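Local atomic coordinates of pumilio homolog 23 (Arabidopsis thaliana, PDB entry 5WZJ), a protein that binds RNA sequence-specifically through its pumilio repeats, recognises 18S rRNA, and probably regulates translation and mRNA stability. Residues 446-451 against 473-478; 82-87 against 128-133. All coordinates share one frame; numbering follows the deposited sequence. Where two conformers were deposited one is given.

Contact 1: residues 446-451 against 473-478. With nucleotides of chain B.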
loop_
_atom_site.group_PDB
_atom_site.type_symbol
_atom_site.label_atom_id
_atom_site.label_comp_id
_atom_site.label_asym_id
_atom_site.label_seq_id
_atom_site.Cartn_x
_atom_site.Cartn_y
_atom_site.Cartn_z
ATOM N N PRO A 446 -26.981 15.469 4.131
ATOM C CA PRO A 446 -27.281 14.540 5.236
ATOM C C PRO A 446 -26.064 14.214 6.094
ATOM O O PRO A 446 -26.211 14.016 7.309
ATOM C CB PRO A 446 -27.800 13.287 4.515
ATOM C CG PRO A 446 -28.223 13.751 3.158
ATOM C CD PRO A 446 -27.328 14.892 2.815
ATOM N N TYR A 447 -24.863 14.159 5.504
ATOM C CA TYR A 447 -23.678 13.824 6.292
ATOM C C TYR A 447 -23.260 14.989 7.172
ATOM O O TYR A 447 -22.896 14.791 8.338
ATOM C CB TYR A 447 -22.520 13.409 5.374
ATOM C CG TYR A 447 -22.835 12.200 4.539
ATOM C CD1 TYR A 447 -23.528 12.333 3.335
ATOM C CD2 TYR A 447 -22.460 10.920 4.950
ATOM C CE1 TYR A 447 -23.821 11.238 2.556
ATOM C CE2 TYR A 447 -22.764 9.799 4.171
ATOM C CZ TYR A 447 -23.445 9.976 2.967
ATOM O OH TYR A 447 -23.758 8.895 2.164
ATOM N N ILE A 448 -23.298 16.211 6.624
ATOM C CA ILE A 448 -22.938 17.398 7.398
ATOM C C ILE A 448 -23.904 17.582 8.563
ATOM O O ILE A 448 -23.494 17.869 9.698
ATOM C CB ILE A 448 -22.919 18.644 6.495
ATOM C CG1 ILE A 448 -21.784 18.559 5.475
ATOM C CG2 ILE A 448 -22.783 19.912 7.329
ATOM C CD1 ILE A 448 -21.931 19.538 4.313
ATOM N N THR A 449 -25.207 17.434 8.298
ATOM C CA THR A 449 -26.186 17.582 9.374
ATOM C C THR A 449 -25.997 16.501 10.434
ATOM O O THR A 449 -26.004 16.792 11.635
ATOM C CB THR A 449 -27.611 17.550 8.805
ATOM O OG1 THR A 449 -27.881 18.798 8.140
ATOM C CG2 THR A 449 -28.627 17.340 9.916
ATOM N N SER A 450 -25.782 15.255 10.004
ATOM C CA SER A 450 -25.632 14.160 10.958
ATOM C C SER A 450 -24.385 14.338 11.813
ATOM O O SER A 450 -24.425 14.129 13.033
ATOM C CB SER A 450 -25.588 12.822 10.216
ATOM O OG SER A 450 -25.367 11.732 11.106
ATOM N N LEU A 451 -23.262 14.721 11.191
ATOM C CA LEU A 451 -22.031 14.897 11.963
ATOM C C LEU A 451 -22.155 16.063 12.937
ATOM O O LEU A 451 -21.771 15.943 14.108
ATOM C CB LEU A 451 -20.830 15.120 11.037
ATOM C CG LEU A 451 -19.491 15.365 11.761
ATOM C CD1 LEU A 451 -19.012 14.108 12.489
ATOM C CD2 LEU A 451 -18.403 15.843 10.803
ATOM N N GLU A 473 -11.435 15.807 10.749
ATOM C CA GLU A 473 -10.509 16.688 10.045
ATOM C C GLU A 473 -10.919 16.870 8.593
ATOM O O GLU A 473 -10.769 17.963 8.035
ATOM C CB GLU A 473 -9.077 16.144 10.144
ATOM C CG GLU A 473 -8.474 16.309 11.542
ATOM C CD GLU A 473 -7.205 15.494 11.745
ATOM O OE1 GLU A 473 -6.539 15.139 10.743
ATOM O OE2 GLU A 473 -6.886 15.199 12.911
ATOM N N ALA A 474 -11.440 15.816 7.964
ATOM C CA ALA A 474 -11.930 15.962 6.599
ATOM C C ALA A 474 -13.128 16.910 6.549
ATOM O O ALA A 474 -13.244 17.725 5.625
ATOM C CB ALA A 474 -12.293 14.589 6.021
ATOM N N PHE A 475 -14.032 16.813 7.530
ATOM C CA PHE A 475 -15.136 17.769 7.616
ATOM C C PHE A 475 -14.629 19.198 7.799
ATOM O O PHE A 475 -15.120 20.126 7.151
ATOM C CB PHE A 475 -16.073 17.391 8.763
ATOM C CG PHE A 475 -17.019 18.496 9.173
ATOM C CD1 PHE A 475 -18.095 18.839 8.372
ATOM C CD2 PHE A 475 -16.856 19.151 10.389
ATOM C CE1 PHE A 475 -18.981 19.845 8.759
ATOM C CE2 PHE A 475 -17.740 20.153 10.789
ATOM C CZ PHE A 475 -18.794 20.508 9.958
ATOM N N LEU A 476 -13.657 19.397 8.691
ATOM C CA LEU A 476 -13.104 20.735 8.901
ATOM C C LEU A 476 -12.477 21.305 7.632
ATOM O O LEU A 476 -12.485 22.530 7.429
ATOM C CB LEU A 476 -12.082 20.698 10.040
ATOM C CG LEU A 476 -12.712 20.450 11.421
ATOM C CD1 LEU A 476 -11.654 20.526 12.497
ATOM C CD2 LEU A 476 -13.808 21.480 11.702
ATOM N N ALA A 477 -11.941 20.444 6.762
ATOM C CA ALA A 477 -11.381 20.887 5.491
ATOM C C ALA A 477 -12.410 20.966 4.372
ATOM O O ALA A 477 -12.066 21.410 3.278
ATOM C CB ALA A 477 -10.245 19.946 5.061
ATOM N N SER A 478 -13.651 20.537 4.604
ATOM C CA SER A 478 -14.658 20.509 3.552
ATOM C C SER A 478 -15.131 21.927 3.241
ATOM O O SER A 478 -14.727 22.896 3.884
ATOM C CB SER A 478 -15.843 19.642 3.975
ATOM O OG SER A 478 -16.588 20.293 4.997
ATOM P P G B 2 3.937 9.238 12.787
ATOM O OP1 G B 2 4.516 7.871 12.755
ATOM O OP2 G B 2 4.182 10.178 11.666
ATOM O "O5'" G B 2 2.362 9.041 12.930
ATOM C "C5'" G B 2 1.787 8.619 14.158
ATOM C "C4'" G B 2 0.283 8.544 14.053
ATOM O "O4'" G B 2 -0.276 9.863 13.871
ATOM C "C3'" G B 2 -0.255 7.736 12.883
ATOM O "O3'" G B 2 -0.306 6.361 13.224
ATOM C "C2'" G B 2 -1.640 8.347 12.623
ATOM O "O2'" G B 2 -2.639 7.664 13.371
ATOM C "C1'" G B 2 -1.493 9.776 13.178
ATOM N N9 G B 2 -1.567 10.846 12.165
ATOM C C8 G B 2 -0.680 11.239 11.183
ATOM N N7 G B 2 -1.112 12.264 10.482
ATOM C C5 G B 2 -2.356 12.560 11.042
ATOM C C6 G B 2 -3.321 13.557 10.726
ATOM O O6 G B 2 -3.273 14.417 9.846
ATOM N N1 G B 2 -4.440 13.484 11.555
ATOM C C2 G B 2 -4.621 12.568 12.557
ATOM N N2 G B 2 -5.758 12.653 13.255
ATOM N N3 G B 2 -3.732 11.637 12.872
ATOM C C4 G B 2 -2.641 11.696 12.077
#
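Segments 446-451 and 473-478, on helix 445-453 and helix 468-477, have their nearest CA atoms at Ile448 and Phe475, 7.8 Å apart; side chains alone meet between them, with no hydrogen bond across. Phe475 is the hub. Its CG is trans to the backbone N (chi1 164°), which throws the ring across the gap toward the other helix. Leu451 lays one methyl over a face of this ring, at the inner end: its CD2 is 3.4 Å from Phe475 CG and 3.5 Å from Phe475 CB, a tight fit. Ile448 touches farther out and more loosely, its CG2 lying 4.1 Å from Phe475 CE1, with the two side chains roughly perpendicular. All three residues are buried.

Two residues before the phenylalanine, Glu473 reaches the RNA with an extended side chain. Its carboxylate takes both N-H donors on the Watson-Crick edge of G2 of chain B: OE1 accepts from N1 at 2.8 Å, nearly straight at 165°, and OE2 accepts from N2 at 2.8 Å, more bent at 148°. This paired grip is the guanine-reading arrangement known from PUF repeats. Lys511, by a salt bridge to OE1, and Thr508, by a hydrogen bond to OE2, also hold the carboxylate, consistent with a second shell that fixes its orientation. Thus helix 468-477 sends Glu473 to the base and Phe475 into the protein.

Three residues after Phe475, Ser478 OG donates to Phe475 O at 2.6 Å, in the carbonyl plane on a lone pair, while Lys485 NZ bonds to the carbonyl oxygens of Leu476 and Ser478. Helix 482-490 also touches Ile448 through Gln484 and Leu451 through Leu488, and helix 398-403 meets Leu451 through Leu399.

Contact 2: residues 82-87 against 128-133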
loop_
_atom_site.group_PDB
_atom_site.type_symbol
_atom_site.label_atom_id
_atom_site.label_comp_id
_atom_site.label_asym_id
_atom_site.label_seq_id
_atom_site.Cartn_x
_atom_site.Cartn_y
_atom_site.Cartn_z
ATOM N N SER A 82 32.744 -11.167 -9.275
ATOM C CA SER A 82 33.434 -12.432 -9.498
ATOM C C SER A 82 32.683 -13.588 -8.845
ATOM O O SER A 82 32.590 -14.679 -9.420
ATOM C CB SER A 82 34.867 -12.343 -8.970
ATOM O OG SER A 82 35.565 -11.274 -9.583
ATOM N N PHE A 83 32.134 -13.369 -7.647
ATOM C CA PHE A 83 31.350 -14.417 -7.003
ATOM C C PHE A 83 30.112 -14.743 -7.825
ATOM O O PHE A 83 29.786 -15.913 -8.046
ATOM C CB PHE A 83 30.934 -14.017 -5.588
ATOM C CG PHE A 83 29.962 -14.985 -4.978
ATOM C CD1 PHE A 83 30.422 -16.127 -4.346
ATOM C CD2 PHE A 83 28.588 -14.795 -5.101
ATOM C CE1 PHE A 83 29.541 -17.041 -3.816
ATOM C CE2 PHE A 83 27.703 -15.710 -4.570
ATOM C CZ PHE A 83 28.181 -16.830 -3.924
ATOM N N ILE A 84 29.402 -13.708 -8.269
ATOM C CA ILE A 84 28.206 -13.905 -9.081
ATOM C C ILE A 84 28.545 -14.635 -10.373
ATOM O O ILE A 84 27.841 -15.570 -10.781
ATOM C CB ILE A 84 27.538 -12.548 -9.357
ATOM C CG1 ILE A 84 26.982 -11.963 -8.052
ATOM C CG2 ILE A 84 26.486 -12.690 -10.450
ATOM C CD1 ILE A 84 26.390 -10.544 -8.199
ATOM N N ARG A 85 29.634 -14.224 -11.034
ATOM C CA ARG A 85 30.035 -14.871 -12.277
ATOM C C ARG A 85 30.386 -16.331 -12.047
ATOM O O ARG A 85 29.982 -17.205 -12.827
ATOM C CB ARG A 85 31.218 -14.126 -12.902
ATOM C CG ARG A 85 31.855 -14.857 -14.088
ATOM C CD ARG A 85 32.872 -13.994 -14.842
ATOM N NE ARG A 85 34.048 -13.678 -14.036
ATOM C CZ ARG A 85 34.251 -12.511 -13.424
ATOM N NH1 ARG A 85 33.356 -11.530 -13.525
ATOM N NH2 ARG A 85 35.358 -12.323 -12.712
ATOM N N ASN A 86 31.129 -16.622 -10.972
ATOM C CA ASN A 86 31.547 -17.997 -10.706
ATOM C C ASN A 86 30.398 -18.868 -10.217
ATOM O O ASN A 86 30.471 -20.093 -10.333
ATOM C CB ASN A 86 32.679 -18.028 -9.673
ATOM C CG ASN A 86 34.013 -17.526 -10.242
ATOM O OD1 ASN A 86 34.643 -16.613 -9.696
ATOM N ND2 ASN A 86 34.444 -18.129 -11.340
ATOM N N SER A 87 29.351 -18.282 -9.653
ATOM C CA SER A 87 28.241 -19.081 -9.149
ATOM C C SER A 87 27.051 -19.118 -10.106
ATOM O O SER A 87 26.027 -19.725 -9.772
ATOM C CB SER A 87 27.796 -18.551 -7.784
ATOM O OG SER A 87 27.177 -17.288 -7.934
ATOM N N LEU A 128 24.412 -9.012 -13.796
ATOM C CA LEU A 128 23.001 -9.304 -14.027
ATOM C C LEU A 128 22.812 -10.206 -15.243
ATOM O O LEU A 128 21.991 -11.131 -15.219
ATOM C CB LEU A 128 22.215 -8.008 -14.192
ATOM C CG LEU A 128 22.193 -7.126 -12.946
ATOM C CD1 LEU A 128 21.599 -5.783 -13.277
ATOM C CD2 LEU A 128 21.388 -7.795 -11.830
ATOM N N HIS A 129 23.574 -9.973 -16.314
ATOM C CA HIS A 129 23.409 -10.810 -17.498
ATOM C C HIS A 129 23.695 -12.275 -17.189
ATOM O O HIS A 129 22.935 -13.165 -17.593
ATOM C CB HIS A 129 24.302 -10.328 -18.641
ATOM C CG HIS A 129 24.146 -11.139 -19.892
ATOM N ND1 HIS A 129 23.035 -11.045 -20.704
ATOM C CD2 HIS A 129 24.936 -12.091 -20.443
ATOM C CE1 HIS A 129 23.162 -11.880 -21.721
ATOM N NE2 HIS A 129 24.305 -12.531 -21.582
ATOM N N SER A 130 24.783 -12.555 -16.462
ATOM C CA SER A 130 25.108 -13.952 -16.183
ATOM C C SER A 130 23.990 -14.620 -15.381
ATOM O O SER A 130 23.652 -15.785 -15.627
ATOM C CB SER A 130 26.456 -14.050 -15.457
ATOM O OG SER A 130 26.406 -13.390 -14.209
ATOM N N ILE A 131 23.363 -13.874 -14.470
ATOM C CA ILE A 131 22.277 -14.416 -13.655
ATOM C C ILE A 131 21.015 -14.604 -14.494
ATOM O O ILE A 131 20.359 -15.649 -14.433
ATOM C CB ILE A 131 22.010 -13.495 -12.447
ATOM C CG1 ILE A 131 23.183 -13.498 -11.482
ATOM C CG2 ILE A 131 20.766 -13.928 -11.678
ATOM C CD1 ILE A 131 22.956 -12.538 -10.319
ATOM N N CYS A 132 20.628 -13.580 -15.260
ATOM C CA CYS A 132 19.375 -13.668 -16.010
ATOM C C CYS A 132 19.435 -14.763 -17.062
ATOM O O CYS A 132 18.422 -15.425 -17.340
ATOM C CB CYS A 132 19.048 -12.324 -16.666
ATOM S SG CYS A 132 18.616 -10.996 -15.490
ATOM N N LYS A 133 20.615 -14.974 -17.645
ATOM C CA LYS A 133 20.755 -15.964 -18.704
ATOM C C LYS A 133 20.487 -17.374 -18.186
ATOM O O LYS A 133 19.788 -18.155 -18.840
ATOM C CB LYS A 133 22.146 -15.848 -19.315
ATOM C CG LYS A 133 22.383 -16.664 -20.557
ATOM C CD LYS A 133 23.573 -16.066 -21.302
ATOM C CE LYS A 133 24.433 -17.132 -21.965
ATOM N NZ LYS A 133 23.675 -17.883 -22.995
#
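No ring comes between Ile84 and Ile131, which meet by methyl and methylene groups; the aromatic ring of segment 82-87, that of Phe83, instead has Ser87 CB over one face, 4.2 Å above the plane and shifted toward the rim, and the Phe83 side chain also touches Glu55 and Thr51. Ser87 doubles back on Phe83 O: its OG donates at 3.0 Å, and its N approaches the same oxygen from the opposite face of the carbonyl plane.

Across the gap, Ile84 CG2 sits 3.5 Å from Ile131 CD1 and 3.6 Å from Ile131 CG1. With CG1 trans to the carbonyl carbon (chi1 -67°), Ile131 swings its long branch back to this methyl. The helix axes run nearly parallel, 25° apart and 9.0 Å at closest approach, as suits side-by-side helices in the right-handed superhelix of pumilio repeats. Where the backbones draw nearest, at Arg85 and Ser130, the second helix presents a small side chain. Ser130 OG lies 3.8 Å from Ile84 CG2, but its polar need is met within its own helix by a hydrogen bond to Ala127 O. Ile131 also packs on Leu155 of helix 146-160.

How the contacts relate
Contact 2 is complete in sequence before contact 1 begins, and the two lie on opposite sides of the centre of the chain, their own centres 59 Å apart and their nearest atoms about 43 Å apart. They share no helix: contact 2 joins helix 77-87 to helix 121-137 toward the N-terminal end of the arc, and contact 1 joins helix 445-453 to helix 468-477 toward its C-terminal end. All four segments nevertheless belong to the NOP9-like PUF repeat domain. One segment of contact 1 also carries Glu473, which binds a guanine of the RNA, whereas contact 2 stays about 12 Å from the RNA at its nearest atom and links helices of the curved scaffold.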